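Segregation and condensation protein A (Thermococcus onnurineus, PDB 6IVH) is the kleisin subunit of an archaeal Smc-based condensin, probably joining Smc heads during chromosome organisation, and is represented here by its N-terminal domain. Local coordinates at residues Glu7-Val12 and Leu50-Arg55; Trp27-Val32 and Tyr105-Leu110; Asp33-Tyr38 and Ile62-Lys67. All blocks are in the same frame, centred on the assembly; numbering follows the deposited sequence.

Contact 1. Residues Glu7-Val12 and Leu50-Arg55; sequences EEITPV and LRVSAR
Ile-9 O is gripped twice by Ser-53, by the backbone N at 2.9 Å and by the hydroxyl OG, also 2.9 Å from Ile-9 O. Both donors approach from the same face of the carbonyl plane. The backbone bond from Ser-53 N and that from Ile-9 N to Arg-51 O (2.8 Å, 167° at the hydrogen) make a single beta bridge pairing Ile-9 with Val-52, just ahead of helices 11-20 and 54-72 of this kleisin N-terminal domain; the OG bond is added to it. Thr-10 and Ser-53 are the respective N-caps of those helices. The Ser-53 OG lies between its own backbone N and carbonyl carbon (chi1 68°), and it also caps Ala-56 N. An alanine in place of Ser-53 would probably leave Ala-56 N without its cap and Ile-9 O with the backbone N as its one remaining donor from this residue. Beside the bridge, Val-52 CG2 lies 3.7 Å from Ile-9 CB, the two side chains crossing obliquely, while Val-52 also touches Leu-42 and Met-45 of helix 31-47. The extended Glu-8 side chain runs alongside Ser-53, its OE1 3.3 Å from Ser-53 CB. At the far end Pro-11 and Arg-55 cross at about a right angle; the arginine, whose NH2 forms a salt bridge with Glu-119, offers its aliphatic base, CB lying 3.8 Å from Pro-11 CG.

Contact 2. Residues Trp27-Val32 and Tyr105-Leu110; sequences WNIDIV and YTFDDL
Ile-29 reaches from its short strand into the start of helix 107-120, and its carbons are shared among Tyr-105, Phe-107 and Leu-110. CB lies 3.3 Å from Tyr-105 O, and CG1, anti to the carbonyl carbon (chi1 -53°), stays beside that same oxygen. The branch CG2 meets Leu-110 CD1 at 3.8 Å, the two side chains crossing at about a right angle. At the tip, CD1 comes down on the first turn of the helix, 3.7 Å from Phe-107 CA, and also touches the edge of the Phe-107 ring, in its plane, at CD2. Beneath this side chain runs the small antiparallel sheet of strands 29-30 and 104-105, in which Ile-29 and Tyr-105 form a hydrogen-bonded pair: Ile-29 N donates to Tyr-105 O at 2.8 Å, and Tyr-105 N returns to Ile-29 O at 3.1 Å. Strand 29-30 runs straight into helix 31-47, and strand 104-105 reaches helix 107-120 through the N-cap Thr-106. Ile-31, in the first turn of helix 31-47, adds its CD1 to the apolar group at 4.0 Å from Leu-110 CD1, and it also leans on Leu-63 of helix 54-72. The Phe-107 side chain also touches Leu-15, Leu-16 and Val-19 of helix 11-20. The methyl CG2 of Thr-106 approaches Trp-27 O and the edge of the indole, whereas OG1 donates to Asp-109 OD2 at 2.8 Å, from above the carboxylate plane, and accepts a weak capping bond from Asp-109 N.

Contact 3. Residues Asp33-Tyr38 and Ile62-Lys67; sequences DLTEKY and ILVRMK
Segments 33-38 and 62-67 belong to consecutive helices running nearly antiparallel, their local axes 8.9 Å apart at closest approach and crossing at -158°, which makes helices 31-47 and 54-72 a helical hairpin. Thr-35 sits at the closest point, opposite Leu-63. Its hydroxyl, anti to the carbonyl carbon (chi1 -59°), is hydrogen-bonded to Ile-31 O, one turn back in its own helix, yet OG1 also lies 2.9 Å from Leu-63 O and 3.3 Å from Lys-67 CB. The methyl CG2 lies against the Leu-63 carbonyl and meets Val-64 CG2 at 3.8 Å. Leu-63 places its CD1 over one face of the Tyr-38 ring, 4.0 Å from the centroid and 26° off the normal, a CH-pi contact displaced toward CG. The same methyl touches Leu-34 CD1 at 3.8 Å. The Tyr-38 ring is tethered at its far end by a hydrogen bond from OH to Ala-56 O, and Leu-34 turns also to Leu-15 and Leu-18 of helix 11-20. With the threonine hydroxyl engaged within its own helix, cohesion between these two segments probably rests mainly on the fit of methyl groups, the tyrosine face and the aliphatic part of Lys-67.

From the N terminus, the chain passes through 7-12 into helix 11-20, then through 27-32, with strand 29-30, into helix 31-47, which carries 33-38. At 50-55 contact 1 closes its loop, tying the start of the chain to the beginning of helix 54-72. Further along that helix, contact 3 closes the short hairpin with helix 31-47. Contact 2 closes last, at 105-110, joining strand 29-30 and the start of helix 31-47 to strand 104-105 and the start of helix 107-120, and its loop encloses all of contact 3. Contact 1 crosses both others. Contacts 1 and 2 lie on opposite sides of the chain's centre, while contact 3 touches each, through Tyr-38 against Pro-11 and Met-66 against Tyr-105.

Contact 1. Residues Glu7-Val12 and Leu50-Arg55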
loop_
_atom_site.group_PDB
_atom_site.type_symbol
_atom_site.label_atom_id
_atom_site.label_comp_id
_atom_site.label_asym_id
_atom_site.label_seq_id
_atom_site.Cartn_x
_atom_site.Cartn_y
_atom_site.Cartn_z
ATOM N N GLU A 7 -20.372 3.172 1.955
ATOM C CA GLU A 7 -19.447 2.065 1.701
ATOM C C GLU A 7 -18.310 2.575 0.825
ATOM O O GLU A 7 -18.550 3.077 -0.271
ATOM C CB GLU A 7 -20.149 0.894 1.010
ATOM C CG GLU A 7 -21.534 0.576 1.530
ATOM C CD GLU A 7 -21.732 -0.910 1.751
ATOM O OE1 GLU A 7 -22.816 -1.302 2.236
ATOM O OE2 GLU A 7 -20.798 -1.681 1.441
ATOM N N GLU A 8 -17.071 2.442 1.293
ATOM C CA GLU A 8 -15.933 3.044 0.617
ATOM C C GLU A 8 -14.863 1.998 0.329
ATOM O O GLU A 8 -14.746 0.992 1.033
ATOM C CB GLU A 8 -15.339 4.183 1.456
ATOM C CG GLU A 8 -16.282 5.361 1.644
ATOM C CD GLU A 8 -15.786 6.349 2.683
ATOM O OE1 GLU A 8 -15.052 5.930 3.604
ATOM O OE2 GLU A 8 -16.132 7.545 2.578
ATOM N N ILE A 9 -14.088 2.250 -0.725
ATOM C CA ILE A 9 -12.933 1.416 -1.036
ATOM C C ILE A 9 -11.896 1.598 0.064
ATOM O O ILE A 9 -11.444 2.717 0.332
ATOM C CB ILE A 9 -12.346 1.771 -2.410
ATOM C CG1 ILE A 9 -13.398 1.618 -3.510
ATOM C CG2 ILE A 9 -11.135 0.904 -2.709
ATOM C CD1 ILE A 9 -13.966 0.233 -3.626
ATOM N N THR A 10 -11.521 0.507 0.701
ATOM C CA THR A 10 -10.572 0.526 1.799
ATOM C C THR A 10 -9.177 0.173 1.305
ATOM O O THR A 10 -9.016 -0.378 0.212
ATOM C CB THR A 10 -11.008 -0.464 2.885
ATOM O OG1 THR A 10 -10.998 -1.791 2.348
ATOM C CG2 THR A 10 -12.407 -0.124 3.382
ATOM N N PRO A 11 -8.135 0.494 2.080
ATOM C CA PRO A 11 -6.777 0.094 1.672
ATOM C C PRO A 11 -6.628 -1.399 1.450
ATOM O O PRO A 11 -5.861 -1.815 0.573
ATOM C CB PRO A 11 -5.903 0.573 2.840
ATOM C CG PRO A 11 -6.677 1.671 3.473
ATOM C CD PRO A 11 -8.126 1.331 3.295
ATOM N N VAL A 12 -7.341 -2.222 2.223
ATOM C CA VAL A 12 -7.232 -3.667 2.063
ATOM C C VAL A 12 -7.824 -4.103 0.729
ATOM O O VAL A 12 -7.290 -4.999 0.061
ATOM C CB VAL A 12 -7.908 -4.381 3.247
ATOM C CG1 VAL A 12 -7.752 -5.890 3.121
ATOM C CG2 VAL A 12 -7.329 -3.881 4.565
ATOM N N LEU A 50 -15.644 6.497 -7.902
ATOM C CA LEU A 50 -16.167 5.604 -6.883
ATOM C C LEU A 50 -15.712 6.055 -5.503
ATOM O O LEU A 50 -14.661 6.683 -5.350
ATOM C CB LEU A 50 -15.720 4.166 -7.139
ATOM C CG LEU A 50 -15.847 3.723 -8.593
ATOM C CD1 LEU A 50 -15.111 2.408 -8.820
ATOM C CD2 LEU A 50 -17.315 3.622 -8.994
ATOM N N ARG A 51 -16.521 5.729 -4.498
ATOM C CA ARG A 51 -16.218 6.117 -3.127
ATOM C C ARG A 51 -14.965 5.397 -2.651
ATOM O O ARG A 51 -14.934 4.165 -2.587
ATOM C CB ARG A 51 -17.396 5.785 -2.208
ATOM C CG ARG A 51 -18.723 6.462 -2.521
ATOM C CD ARG A 51 -19.588 6.534 -1.284
ATOM N NE ARG A 51 -20.991 6.816 -1.582
ATOM C CZ ARG A 51 -21.997 6.501 -0.773
ATOM N NH1 ARG A 51 -21.748 5.919 0.392
ATOM N NH2 ARG A 51 -23.247 6.777 -1.120
ATOM N N VAL A 52 -13.929 6.168 -2.337
ATOM C CA VAL A 52 -12.677 5.647 -1.806
ATOM C C VAL A 52 -12.458 6.285 -0.443
ATOM O O VAL A 52 -12.536 7.514 -0.311
ATOM C CB VAL A 52 -11.497 5.927 -2.756
ATOM C CG1 VAL A 52 -10.170 5.700 -2.050
ATOM C CG2 VAL A 52 -11.596 5.047 -3.992
ATOM N N SER A 53 -12.200 5.458 0.569
ATOM C CA SER A 53 -12.112 5.946 1.938
ATOM C C SER A 53 -10.894 6.846 2.125
ATOM O O SER A 53 -9.960 6.857 1.316
ATOM C CB SER A 53 -12.042 4.778 2.923
ATOM O OG SER A 53 -10.813 4.081 2.800
ATOM N N ALA A 54 -10.914 7.610 3.223
ATOM C CA ALA A 54 -9.771 8.451 3.560
ATOM C C ALA A 54 -8.542 7.617 3.891
ATOM O O ALA A 54 -7.418 8.020 3.569
ATOM C CB ALA A 54 -10.118 9.374 4.729
ATOM N N ARG A 55 -8.733 6.457 4.525
ATOM C CA ARG A 55 -7.597 5.602 4.853
ATOM C C ARG A 55 -6.892 5.121 3.592
ATOM O O ARG A 55 -5.659 5.042 3.552
ATOM C CB ARG A 55 -8.055 4.417 5.706
ATOM C CG ARG A 55 -8.858 4.827 6.930
ATOM C CD ARG A 55 -9.329 3.629 7.743
ATOM N NE ARG A 55 -8.299 3.125 8.649
ATOM C CZ ARG A 55 -7.661 1.970 8.490
ATOM N NH1 ARG A 55 -7.948 1.188 7.458
ATOM N NH2 ARG A 55 -6.740 1.594 9.367
#

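Contact 2. Residues Trp27-Val32 and Tyr105-Leu110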
loop_
_atom_site.group_PDB
_atom_site.type_symbol
_atom_site.label_atom_id
_atom_site.label_comp_id
_atom_site.label_asym_id
_atom_site.label_seq_id
_atom_site.Cartn_x
_atom_site.Cartn_y
_atom_site.Cartn_z
ATOM N N TRP A 27 4.371 -13.423 -0.937
ATOM C CA TRP A 27 5.490 -13.788 -0.079
ATOM C C TRP A 27 6.709 -12.890 -0.268
ATOM O O TRP A 27 7.467 -12.695 0.690
ATOM C CB TRP A 27 5.876 -15.256 -0.299
ATOM C CG TRP A 27 4.815 -16.242 0.137
ATOM C CD1 TRP A 27 4.110 -17.091 -0.667
ATOM C CD2 TRP A 27 4.341 -16.474 1.473
ATOM N NE1 TRP A 27 3.233 -17.838 0.080
ATOM C CE2 TRP A 27 3.354 -17.479 1.397
ATOM C CE3 TRP A 27 4.654 -15.932 2.724
ATOM C CZ2 TRP A 27 2.678 -17.951 2.521
ATOM C CZ3 TRP A 27 3.980 -16.403 3.840
ATOM C CH2 TRP A 27 3.005 -17.403 3.730
ATOM N N ASN A 28 6.929 -12.328 -1.461
ATOM C CA ASN A 28 7.972 -11.311 -1.635
ATOM C C ASN A 28 7.371 -10.091 -2.346
ATOM O O ASN A 28 7.264 -10.007 -3.571
ATOM C CB ASN A 28 9.244 -11.894 -2.327
ATOM C CG ASN A 28 9.152 -12.005 -3.850
ATOM O OD1 ASN A 28 8.088 -12.205 -4.425
ATOM N ND2 ASN A 28 10.303 -11.895 -4.506
ATOM N N ILE A 29 6.949 -9.121 -1.547
ATOM C CA ILE A 29 6.407 -7.872 -2.064
ATOM C C ILE A 29 7.532 -6.852 -2.140
ATOM O O ILE A 29 8.286 -6.676 -1.176
ATOM C CB ILE A 29 5.259 -7.356 -1.179
ATOM C CG1 ILE A 29 4.196 -8.437 -0.974
ATOM C CG2 ILE A 29 4.646 -6.104 -1.785
ATOM C CD1 ILE A 29 3.014 -7.962 -0.161
ATOM N N ASP A 30 7.654 -6.182 -3.281
ATOM C CA ASP A 30 8.604 -5.085 -3.436
ATOM C C ASP A 30 7.870 -3.784 -3.128
ATOM O O ASP A 30 7.024 -3.343 -3.913
ATOM C CB ASP A 30 9.195 -5.074 -4.844
ATOM C CG ASP A 30 10.430 -4.190 -4.956
ATOM O OD1 ASP A 30 10.566 -3.238 -4.159
ATOM O OD2 ASP A 30 11.269 -4.453 -5.846
ATOM N N ILE A 31 8.198 -3.166 -1.988
ATOM C CA ILE A 31 7.456 -1.990 -1.534
ATOM C C ILE A 31 7.625 -0.828 -2.505
ATOM O O ILE A 31 6.745 0.035 -2.612
ATOM C CB ILE A 31 7.884 -1.603 -0.102
ATOM C CG1 ILE A 31 6.935 -0.556 0.482
ATOM C CG2 ILE A 31 9.305 -1.075 -0.086
ATOM C CD1 ILE A 31 5.504 -1.020 0.573
ATOM N N VAL A 32 8.744 -0.786 -3.231
ATOM C CA VAL A 32 8.929 0.243 -4.248
ATOM C C VAL A 32 8.029 -0.032 -5.446
ATOM O O VAL A 32 7.361 0.871 -5.965
ATOM C CB VAL A 32 10.410 0.329 -4.659
ATOM C CG1 VAL A 32 10.599 1.347 -5.773
ATOM C CG2 VAL A 32 11.275 0.682 -3.457
ATOM N N TYR A 105 8.543 -7.255 1.814
ATOM C CA TYR A 105 7.596 -7.620 2.857
ATOM C C TYR A 105 6.792 -8.840 2.431
ATOM O O TYR A 105 6.677 -9.154 1.244
ATOM C CB TYR A 105 6.614 -6.477 3.170
ATOM C CG TYR A 105 7.199 -5.304 3.920
ATOM C CD1 TYR A 105 6.891 -5.089 5.257
ATOM C CD2 TYR A 105 8.042 -4.403 3.288
ATOM C CE1 TYR A 105 7.415 -4.013 5.945
ATOM C CE2 TYR A 105 8.572 -3.324 3.968
ATOM C CZ TYR A 105 8.255 -3.134 5.294
ATOM O OH TYR A 105 8.784 -2.060 5.971
ATOM N N THR A 106 6.232 -9.523 3.422
ATOM C CA THR A 106 5.139 -10.445 3.170
ATOM C C THR A 106 3.819 -9.687 3.291
ATOM O O THR A 106 3.766 -8.559 3.784
ATOM C CB THR A 106 5.180 -11.630 4.138
ATOM O OG1 THR A 106 5.062 -11.160 5.486
ATOM C CG2 THR A 106 6.484 -12.398 3.981
ATOM N N PHE A 107 2.740 -10.318 2.823
ATOM C CA PHE A 107 1.462 -9.614 2.784
ATOM C C PHE A 107 0.943 -9.321 4.187
ATOM O O PHE A 107 0.462 -8.215 4.453
ATOM C CB PHE A 107 0.436 -10.414 1.986
ATOM C CG PHE A 107 -0.822 -9.650 1.697
ATOM C CD1 PHE A 107 -2.012 -9.981 2.324
ATOM C CD2 PHE A 107 -0.809 -8.583 0.814
ATOM C CE1 PHE A 107 -3.168 -9.271 2.061
ATOM C CE2 PHE A 107 -1.960 -7.869 0.549
ATOM C CZ PHE A 107 -3.143 -8.214 1.172
ATOM N N ASP A 108 1.034 -10.294 5.098
ATOM C CA ASP A 108 0.599 -10.048 6.469
ATOM C C ASP A 108 1.493 -9.031 7.167
ATOM O O ASP A 108 1.005 -8.236 7.977
ATOM C CB ASP A 108 0.562 -11.358 7.258
ATOM C CG ASP A 108 -0.442 -12.349 6.700
ATOM O OD1 ASP A 108 -1.659 -12.134 6.884
ATOM O OD2 ASP A 108 -0.015 -13.348 6.082
ATOM N N ASP A 109 2.795 -9.036 6.866
ATOM C CA ASP A 109 3.695 -8.056 7.470
ATOM C C ASP A 109 3.396 -6.647 6.971
ATOM O O ASP A 109 3.366 -5.696 7.762
ATOM C CB ASP A 109 5.151 -8.428 7.190
ATOM C CG ASP A 109 5.679 -9.482 8.144
ATOM O OD1 ASP A 109 5.306 -9.447 9.336
ATOM O OD2 ASP A 109 6.473 -10.342 7.704
ATOM N N LEU A 110 3.176 -6.492 5.661
ATOM C CA LEU A 110 2.840 -5.179 5.117
ATOM C C LEU A 110 1.497 -4.698 5.654
ATOM O O LEU A 110 1.333 -3.512 5.965
ATOM C CB LEU A 110 2.832 -5.235 3.586
ATOM C CG LEU A 110 3.102 -3.965 2.768
ATOM C CD1 LEU A 110 3.336 -4.318 1.313
ATOM C CD2 LEU A 110 1.974 -2.960 2.861
#

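Contact 3. Residues Asp33-Tyr38 and Ile62-Lys67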
loop_
_atom_site.group_PDB
_atom_site.type_symbol
_atom_site.label_atom_id
_atom_site.label_comp_id
_atom_site.label_asym_id
_atom_site.label_seq_id
_atom_site.Cartn_x
_atom_site.Cartn_y
_atom_site.Cartn_z
ATOM N N ASP A 33 7.989 -1.286 -5.896
ATOM C CA ASP A 33 7.128 -1.638 -7.019
ATOM C C ASP A 33 5.662 -1.683 -6.611
ATOM O O ASP A 33 4.782 -1.412 -7.435
ATOM C CB ASP A 33 7.560 -2.981 -7.608
ATOM C CG ASP A 33 9.009 -2.979 -8.058
ATOM O OD1 ASP A 33 9.556 -1.883 -8.308
ATOM O OD2 ASP A 33 9.601 -4.075 -8.165
ATOM N N LEU A 34 5.380 -2.015 -5.347
ATOM C CA LEU A 34 3.998 -2.089 -4.883
ATOM C C LEU A 34 3.360 -0.710 -4.785
ATOM O O LEU A 34 2.146 -0.577 -4.988
ATOM C CB LEU A 34 3.941 -2.799 -3.527
ATOM C CG LEU A 34 2.593 -3.089 -2.852
ATOM C CD1 LEU A 34 2.081 -1.910 -2.024
ATOM C CD2 LEU A 34 1.556 -3.517 -3.878
ATOM N N THR A 35 4.151 0.319 -4.476
ATOM C CA THR A 35 3.586 1.640 -4.215
ATOM C C THR A 35 2.883 2.200 -5.447
ATOM O O THR A 35 1.747 2.681 -5.361
ATOM C CB THR A 35 4.682 2.592 -3.738
ATOM O OG1 THR A 35 5.270 2.070 -2.539
ATOM C CG2 THR A 35 4.101 3.970 -3.452
ATOM N N GLU A 36 3.536 2.137 -6.609
ATOM C CA GLU A 36 2.916 2.699 -7.805
ATOM C C GLU A 36 1.777 1.823 -8.314
ATOM O O GLU A 36 0.818 2.339 -8.896
ATOM C CB GLU A 36 3.962 2.920 -8.901
ATOM C CG GLU A 36 3.470 3.766 -10.083
ATOM C CD GLU A 36 3.042 5.174 -9.682
ATOM O OE1 GLU A 36 3.491 5.659 -8.622
ATOM O OE2 GLU A 36 2.261 5.794 -10.436
ATOM N N LYS A 37 1.855 0.505 -8.104
ATOM C CA LYS A 37 0.723 -0.357 -8.435
ATOM C C LYS A 37 -0.499 0.009 -7.601
ATOM O O LYS A 37 -1.632 -0.003 -8.101
ATOM C CB LYS A 37 1.092 -1.827 -8.225
ATOM C CG LYS A 37 2.218 -2.332 -9.115
ATOM C CD LYS A 37 2.421 -3.829 -8.933
ATOM C CE LYS A 37 3.586 -4.343 -9.765
ATOM N NZ LYS A 37 4.897 -3.927 -9.200
ATOM N N TYR A 38 -0.287 0.341 -6.325
ATOM C CA TYR A 38 -1.381 0.820 -5.487
ATOM C C TYR A 38 -1.939 2.135 -6.015
ATOM O O TYR A 38 -3.161 2.325 -6.068
ATOM C CB TYR A 38 -0.897 0.983 -4.045
ATOM C CG TYR A 38 -1.953 1.474 -3.078
ATOM C CD1 TYR A 38 -2.165 2.834 -2.876
ATOM C CD2 TYR A 38 -2.729 0.578 -2.357
ATOM C CE1 TYR A 38 -3.128 3.283 -1.990
ATOM C CE2 TYR A 38 -3.692 1.016 -1.473
ATOM C CZ TYR A 38 -3.888 2.368 -1.292
ATOM O OH TYR A 38 -4.848 2.805 -0.408
ATOM N N ILE A 62 1.635 6.904 2.853
ATOM C CA ILE A 62 2.485 6.031 3.654
ATOM C C ILE A 62 3.334 5.138 2.757
ATOM O O ILE A 62 4.538 4.973 2.986
ATOM C CB ILE A 62 1.626 5.204 4.628
ATOM C CG1 ILE A 62 0.844 6.130 5.564
ATOM C CG2 ILE A 62 2.498 4.237 5.417
ATOM C CD1 ILE A 62 -0.133 5.407 6.469
ATOM N N LEU A 63 2.725 4.553 1.720
ATOM C CA LEU A 63 3.476 3.692 0.812
ATOM C C LEU A 63 4.546 4.467 0.057
ATOM O O LEU A 63 5.605 3.911 -0.259
ATOM C CB LEU A 63 2.527 3.006 -0.171
ATOM C CG LEU A 63 1.587 1.966 0.435
ATOM C CD1 LEU A 63 0.693 1.357 -0.635
ATOM C CD2 LEU A 63 2.385 0.889 1.150
ATOM N N VAL A 64 4.296 5.743 -0.244
ATOM C CA VAL A 64 5.314 6.553 -0.902
ATOM C C VAL A 64 6.512 6.752 0.019
ATOM O O VAL A 64 7.667 6.669 -0.416
ATOM C CB VAL A 64 4.718 7.896 -1.362
ATOM C CG1 VAL A 64 5.820 8.833 -1.833
ATOM C CG2 VAL A 64 3.712 7.669 -2.478
ATOM N N ARG A 65 6.259 7.003 1.307
ATOM C CA ARG A 65 7.360 7.136 2.255
ATOM C C ARG A 65 8.093 5.814 2.443
ATOM O O ARG A 65 9.328 5.785 2.499
ATOM C CB ARG A 65 6.847 7.654 3.598
ATOM C CG ARG A 65 7.898 7.620 4.701
ATOM C CD ARG A 65 7.334 8.071 6.039
ATOM N NE ARG A 65 6.179 7.275 6.447
ATOM C CZ ARG A 65 6.257 6.101 7.066
ATOM N NH1 ARG A 65 7.441 5.574 7.347
ATOM N NH2 ARG A 65 5.149 5.452 7.400
HETATM N N MSE A 66 7.354 4.713 2.537
HETATM C CA MSE A 66 7.965 3.408 2.756
HETATM C C MSE A 66 8.817 2.980 1.566
HETATM O O MSE A 66 9.780 2.229 1.724
HETATM C CB MSE A 66 6.893 2.355 3.046
HETATM C CG MSE A 66 6.177 2.571 4.367
HETATM SE SE MSE A 66 4.784 1.256 4.699
HETATM C CE MSE A 66 5.911 -0.323 4.871
ATOM N N LYS A 67 8.463 3.462 0.375
ATOM C CA LYS A 67 9.258 3.161 -0.808
ATOM C C LYS A 67 10.424 4.125 -0.984
ATOM O O LYS A 67 11.445 3.747 -1.569
ATOM C CB LYS A 67 8.378 3.170 -2.064
ATOM C CG LYS A 67 8.499 4.410 -2.938
ATOM C CD LYS A 67 8.092 4.103 -4.374
ATOM C CE LYS A 67 8.174 5.336 -5.266
ATOM N NZ LYS A 67 7.149 6.361 -4.914
#